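Hemagglutinin (Pseudomonas aeruginosa, PDB 6D7Y) is the toxic C-terminal tip of the contact-dependent growth inhibition protein CdiA, which probably arrests competing bacteria and is bound by an immunity protein. Local coordinates at residues F61-N66 and T71-R76; M48-E53 and D79-R84. All coordinates share one frame; numbering follows the deposited sequence.

Interaction 1. Residues F61-N66 and T71-R76; sequences FRPTMN and TFLEKR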
# COMPACT_ATOMS: atom_id res chain seq x y z
N PHE A 61 -6.34 0.70 -12.20
CA PHE A 61 -6.59 -0.44 -11.38
C PHE A 61 -7.16 -1.52 -12.32
O PHE A 61 -7.94 -1.22 -13.25
CB PHE A 61 -7.62 -0.17 -10.27
CG PHE A 61 -7.06 0.47 -9.04
CD1 PHE A 61 -6.54 -0.31 -8.02
CD2 PHE A 61 -7.07 1.85 -8.89
CE1 PHE A 61 -6.01 0.28 -6.88
CE2 PHE A 61 -6.54 2.44 -7.76
CZ PHE A 61 -6.01 1.66 -6.75
N ARG A 62 -6.81 -2.76 -12.05
CA ARG A 62 -7.31 -3.89 -12.81
C ARG A 62 -7.73 -5.01 -11.86
O ARG A 62 -6.96 -5.35 -10.96
CB ARG A 62 -6.24 -4.42 -13.73
CG ARG A 62 -5.86 -3.41 -14.79
CD ARG A 62 -4.95 -4.01 -15.83
NE ARG A 62 -4.70 -3.04 -16.89
CZ ARG A 62 -3.74 -2.12 -16.88
NH1 ARG A 62 -3.61 -1.29 -17.91
NH2 ARG A 62 -2.91 -2.01 -15.84
N PRO A 63 -8.92 -5.61 -12.08
CA PRO A 63 -9.30 -6.79 -11.28
C PRO A 63 -8.31 -7.89 -11.68
O PRO A 63 -8.10 -8.11 -12.89
CB PRO A 63 -10.71 -7.10 -11.74
CG PRO A 63 -11.19 -5.87 -12.40
CD PRO A 63 -9.98 -5.25 -13.02
N THR A 64 -7.68 -8.53 -10.70
CA THR A 64 -6.65 -9.51 -10.92
C THR A 64 -6.83 -10.70 -9.99
O THR A 64 -6.85 -10.52 -8.77
CB THR A 64 -5.26 -8.87 -10.63
OG1 THR A 64 -5.10 -7.66 -11.41
CG2 THR A 64 -4.12 -9.81 -10.97
N MSE A 65 -6.94 -11.91 -10.56
CA MSE A 65 -7.13 -13.13 -9.76
C MSE A 65 -5.84 -13.87 -9.66
O MSE A 65 -5.09 -13.99 -10.63
CB MSE A 65 -8.22 -14.05 -10.36
CG MSE A 65 -8.70 -15.12 -9.37
SE MSE A 65 -9.94 -16.37 -10.28
CE MSE A 65 -11.60 -15.84 -9.35
N ASN A 66 -5.56 -14.42 -8.48
CA ASN A 66 -4.33 -15.18 -8.29
C ASN A 66 -4.59 -16.68 -8.42
O ASN A 66 -5.72 -17.11 -8.68
CB ASN A 66 -3.64 -14.81 -6.98
CG ASN A 66 -4.45 -15.21 -5.76
OD1 ASN A 66 -5.20 -16.18 -5.79
ND2 ASN A 66 -4.25 -14.47 -4.66
N THR A 71 -9.50 -12.68 -5.84
CA THR A 71 -9.45 -11.53 -6.77
C THR A 71 -9.31 -10.21 -6.03
O THR A 71 -9.96 -9.98 -5.02
CB THR A 71 -10.71 -11.49 -7.66
OG1 THR A 71 -10.89 -12.76 -8.28
CG2 THR A 71 -10.60 -10.44 -8.75
N PHE A 72 -8.46 -9.34 -6.56
CA PHE A 72 -8.21 -8.04 -5.98
C PHE A 72 -8.22 -6.98 -7.06
O PHE A 72 -8.11 -7.30 -8.25
CB PHE A 72 -6.83 -7.97 -5.32
CG PHE A 72 -6.60 -8.95 -4.20
CD1 PHE A 72 -7.14 -8.73 -2.96
CD2 PHE A 72 -5.77 -10.04 -4.38
CE1 PHE A 72 -6.90 -9.61 -1.93
CE2 PHE A 72 -5.52 -10.92 -3.35
CZ PHE A 72 -6.09 -10.71 -2.12
N LEU A 73 -8.31 -5.71 -6.66
CA LEU A 73 -8.17 -4.59 -7.60
C LEU A 73 -6.74 -4.13 -7.41
O LEU A 73 -6.36 -3.74 -6.31
CB LEU A 73 -9.16 -3.47 -7.32
CG LEU A 73 -10.63 -3.87 -7.28
CD1 LEU A 73 -11.48 -2.69 -6.86
CD2 LEU A 73 -11.10 -4.45 -8.61
N GLU A 74 -5.95 -4.12 -8.48
CA GLU A 74 -4.55 -3.78 -8.39
C GLU A 74 -4.10 -2.72 -9.37
O GLU A 74 -4.43 -2.80 -10.54
CB GLU A 74 -3.72 -5.05 -8.65
CG GLU A 74 -3.99 -6.14 -7.63
CD GLU A 74 -3.20 -7.41 -7.85
OE1 GLU A 74 -2.43 -7.51 -8.83
OE2 GLU A 74 -3.40 -8.34 -7.03
N LYS A 75 -3.38 -1.73 -8.87
CA LYS A 75 -2.79 -0.69 -9.70
C LYS A 75 -1.28 -0.77 -9.45
O LYS A 75 -0.85 -0.60 -8.30
CB LYS A 75 -3.31 0.67 -9.35
CG LYS A 75 -2.74 1.77 -10.23
CD LYS A 75 -3.38 3.10 -9.96
CE LYS A 75 -2.81 4.16 -10.89
NZ LYS A 75 -3.54 5.44 -10.71
N ARG A 76 -0.49 -1.04 -10.49
CA ARG A 76 0.96 -1.11 -10.38
C ARG A 76 1.57 -0.03 -11.27
O ARG A 76 1.22 0.07 -12.44
CB ARG A 76 1.50 -2.47 -10.81
CG ARG A 76 1.03 -3.64 -9.99
CD ARG A 76 1.75 -4.89 -10.47
NE ARG A 76 1.44 -6.09 -9.71
CZ ARG A 76 2.18 -6.59 -8.71
NH1 ARG A 76 3.28 -5.95 -8.28
NH2 ARG A 76 1.81 -7.73 -8.12
O HOH W 1 -4.05 -11.02 -7.44
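The F61 ring carries the aliphatic stem of K75 on one face: CB of K75 sits 3.6 Å from the ring centroid, 9° off the normal, in a CH-pi contact. The carbonyl of L73 and N of E74 lie at the ring edge. Because CG of K75 is anti to its backbone N (chi1 -178°) and the chain beyond is fully extended, CD follows above the rim, 3.9 Å from CE2 of F61. The F72 ring meets ND2 of N66 at its edge, with amide and ring planes 70° apart; OD1 of N66 accepts from the backbone N of K68 and I70 in the hairpin turn. A water lies in the F72 ring plane farther round, by CD2.

Four backbone hydrogen bonds join the strands, exchanged by the antiparallel pairs R62–E74 and T64–F72; N of R62 reaches O of E74 at 2.8 Å. Between these pairs P63 occupies a non-hydrogen-bonded position opposite L73, its CG touching CD2 of L73 at 4.0 Å. On the other face T64 crosses E74 at about a right angle, its CG2 lying 3.6 Å from OE1 of E74. The water bridges this pair, donating to O of T64 and, at 2.8 Å, to OE2 of E74.

This beta hairpin forms one side of the antiparallel sheet, with strand 62-65 at its margin and strand 71-76 hydrogen-bonded onward to strand 82-86. There R84 forms a salt bridge with E74, while NZ of K75 bonds to the backbone oxygens of I54 and A57 at the end of helix 40-56.

Interaction 2. Residues M48-E53 and D79-R84; sequences MKHFKE and DGRGVR
A polar, partly exposed contact centred on R81 joins helix 40-56 to the turn that leads into strand 82-86. One nitrogen, NH1 of R81, serves two residues a helical turn apart: it donates to OE1 of E53 at 2.8 Å, as part of a salt bridge, and to ND1 of H50 at 3.1 Å. The carboxylate oxygen is met nearly end-on, and the carboxylate stands 77° from the guanidinium plane. The imidazole is likewise steeply turned, and ND1 lies in the guanidinium plane.

The arginine chain bends at chi3 (-64°), which brings its NE and NH2 side round to D79. OD2 of D79 receives NH2 of R81 on its syn lone pair, at 2.8 Å, and NE completes a side-on grip with a weak bond to OD1 and a second bond to OD2. Held from both segments, the guanidinium has little freedom to rotate. K49 extends the network within the helix, its NZ reaching OE2 of E53 at 2.7 Å from above the carboxylate plane. V83, farther along the strand, places CG1 at the edge of the F51 ring, 4.0 Å from CE1. The H50 ring also packs edge-to-face with W33.

OD1 of D79 accepts from N of R81 at 3.0 Å, an Asx turn. The whole is a salt-bridge network of K49, E53, D79 and R81 tying helix 40-56 to the Asx turn that precedes strand 82-86.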
# COMPACT_ATOMS: atom_id res chain seq x y z
N MSE A 48 0.27 7.09 3.67
CA MSE A 48 -0.86 7.76 3.04
C MSE A 48 -0.37 8.62 1.90
O MSE A 48 -1.08 8.80 0.91
CB MSE A 48 -1.66 8.58 4.04
CG MSE A 48 -2.54 7.71 4.93
SE MSE A 48 -3.90 6.64 3.95
CE MSE A 48 -4.51 8.06 2.73
N LYS A 49 0.85 9.16 2.03
CA LYS A 49 1.44 9.98 0.96
C LYS A 49 1.63 9.10 -0.29
O LYS A 49 1.22 9.48 -1.39
CB LYS A 49 2.77 10.60 1.41
CG LYS A 49 3.54 11.34 0.32
CD LYS A 49 4.78 12.01 0.87
CE LYS A 49 5.79 12.33 -0.24
NZ LYS A 49 5.24 13.18 -1.33
N HIS A 50 2.25 7.93 -0.10
CA HIS A 50 2.43 6.97 -1.21
C HIS A 50 1.10 6.56 -1.81
O HIS A 50 0.95 6.52 -3.02
CB HIS A 50 3.12 5.70 -0.75
CG HIS A 50 4.60 5.82 -0.57
ND1 HIS A 50 5.46 5.85 -1.64
CD2 HIS A 50 5.37 5.82 0.54
CE1 HIS A 50 6.70 5.89 -1.19
NE2 HIS A 50 6.67 5.88 0.13
N PHE A 51 0.15 6.21 -0.96
CA PHE A 51 -1.16 5.81 -1.39
C PHE A 51 -1.78 6.86 -2.33
O PHE A 51 -2.19 6.55 -3.45
CB PHE A 51 -2.06 5.56 -0.18
CG PHE A 51 -3.44 5.15 -0.54
CD1 PHE A 51 -3.70 3.84 -0.93
CD2 PHE A 51 -4.49 6.06 -0.49
CE1 PHE A 51 -4.97 3.44 -1.25
CE2 PHE A 51 -5.78 5.66 -0.81
CZ PHE A 51 -6.01 4.35 -1.19
N LYS A 52 -1.85 8.11 -1.86
CA LYS A 52 -2.40 9.21 -2.66
C LYS A 52 -1.63 9.41 -3.97
O LYS A 52 -2.23 9.71 -5.01
CB LYS A 52 -2.46 10.51 -1.87
CG LYS A 52 -3.52 10.49 -0.79
CD LYS A 52 -3.63 11.83 -0.08
CE LYS A 52 -4.68 11.78 1.02
NZ LYS A 52 -6.04 11.44 0.51
N GLU A 53 -0.32 9.27 -3.92
CA GLU A 53 0.50 9.39 -5.14
C GLU A 53 0.15 8.31 -6.17
O GLU A 53 -0.04 8.61 -7.35
CB GLU A 53 1.99 9.35 -4.82
CG GLU A 53 2.49 10.64 -4.16
CD GLU A 53 3.96 10.62 -3.79
OE1 GLU A 53 4.59 9.55 -3.81
OE2 GLU A 53 4.50 11.71 -3.46
N ASP A 79 7.04 2.91 -11.74
CA ASP A 79 8.12 3.11 -10.73
C ASP A 79 8.26 1.97 -9.69
O ASP A 79 9.08 2.06 -8.78
CB ASP A 79 8.02 4.49 -10.02
CG ASP A 79 6.83 4.61 -9.04
OD1 ASP A 79 6.30 3.60 -8.55
OD2 ASP A 79 6.45 5.78 -8.72
N GLY A 80 7.44 0.92 -9.82
CA GLY A 80 7.53 -0.25 -8.96
C GLY A 80 6.57 -0.31 -7.81
O GLY A 80 6.35 -1.39 -7.27
N ARG A 81 6.00 0.83 -7.43
CA ARG A 81 5.03 0.87 -6.36
C ARG A 81 3.65 0.48 -6.88
O ARG A 81 3.30 0.72 -8.04
CB ARG A 81 4.93 2.28 -5.78
CG ARG A 81 6.22 2.82 -5.17
CD ARG A 81 5.99 4.24 -4.68
NE ARG A 81 5.67 5.15 -5.78
CZ ARG A 81 5.17 6.37 -5.65
NH1 ARG A 81 4.88 6.89 -4.46
NH2 ARG A 81 4.96 7.11 -6.74
N GLY A 82 2.84 -0.09 -6.01
CA GLY A 82 1.52 -0.46 -6.38
C GLY A 82 0.64 -0.60 -5.17
O GLY A 82 1.13 -0.71 -4.05
N VAL A 83 -0.67 -0.63 -5.41
CA VAL A 83 -1.68 -0.80 -4.33
C VAL A 83 -2.64 -1.92 -4.72
O VAL A 83 -3.02 -2.05 -5.89
CB VAL A 83 -2.48 0.49 -4.10
CG1 VAL A 83 -3.69 0.25 -3.20
CG2 VAL A 83 -1.58 1.54 -3.47
N ARG A 84 -3.00 -2.73 -3.72
CA ARG A 84 -3.92 -3.81 -3.87
C ARG A 84 -5.08 -3.52 -2.94
O ARG A 84 -4.88 -3.21 -1.76
CB ARG A 84 -3.28 -5.14 -3.49
CG ARG A 84 -4.21 -6.35 -3.48
CD ARG A 84 -3.42 -7.62 -3.17
NE ARG A 84 -2.68 -8.09 -4.34
CZ ARG A 84 -1.64 -8.92 -4.32
NH1 ARG A 84 -1.09 -9.28 -3.18
NH2 ARG A 84 -1.06 -9.28 -5.49

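How the interactions relate
The two contacts lie about 14 Å apart, centre to centre, and meet in the four-stranded antiparallel sheet, where strands 71-76 and 82-86 are neighbours. In chain order, helix 40-56 comes first, then the hairpin of interaction 1, and then the turn and strand that return to the helix in interaction 2, so the hairpin falls entirely between the two partners of interaction 2. The seam between them is direct: N of V83 probably bonds to O of K75 at 2.9 Å, and CD of R84 packs on CD2 of F72 at 3.6 Å. Together they connect the marginal hairpin, through the sheet, to the helix in one compact toxin domain.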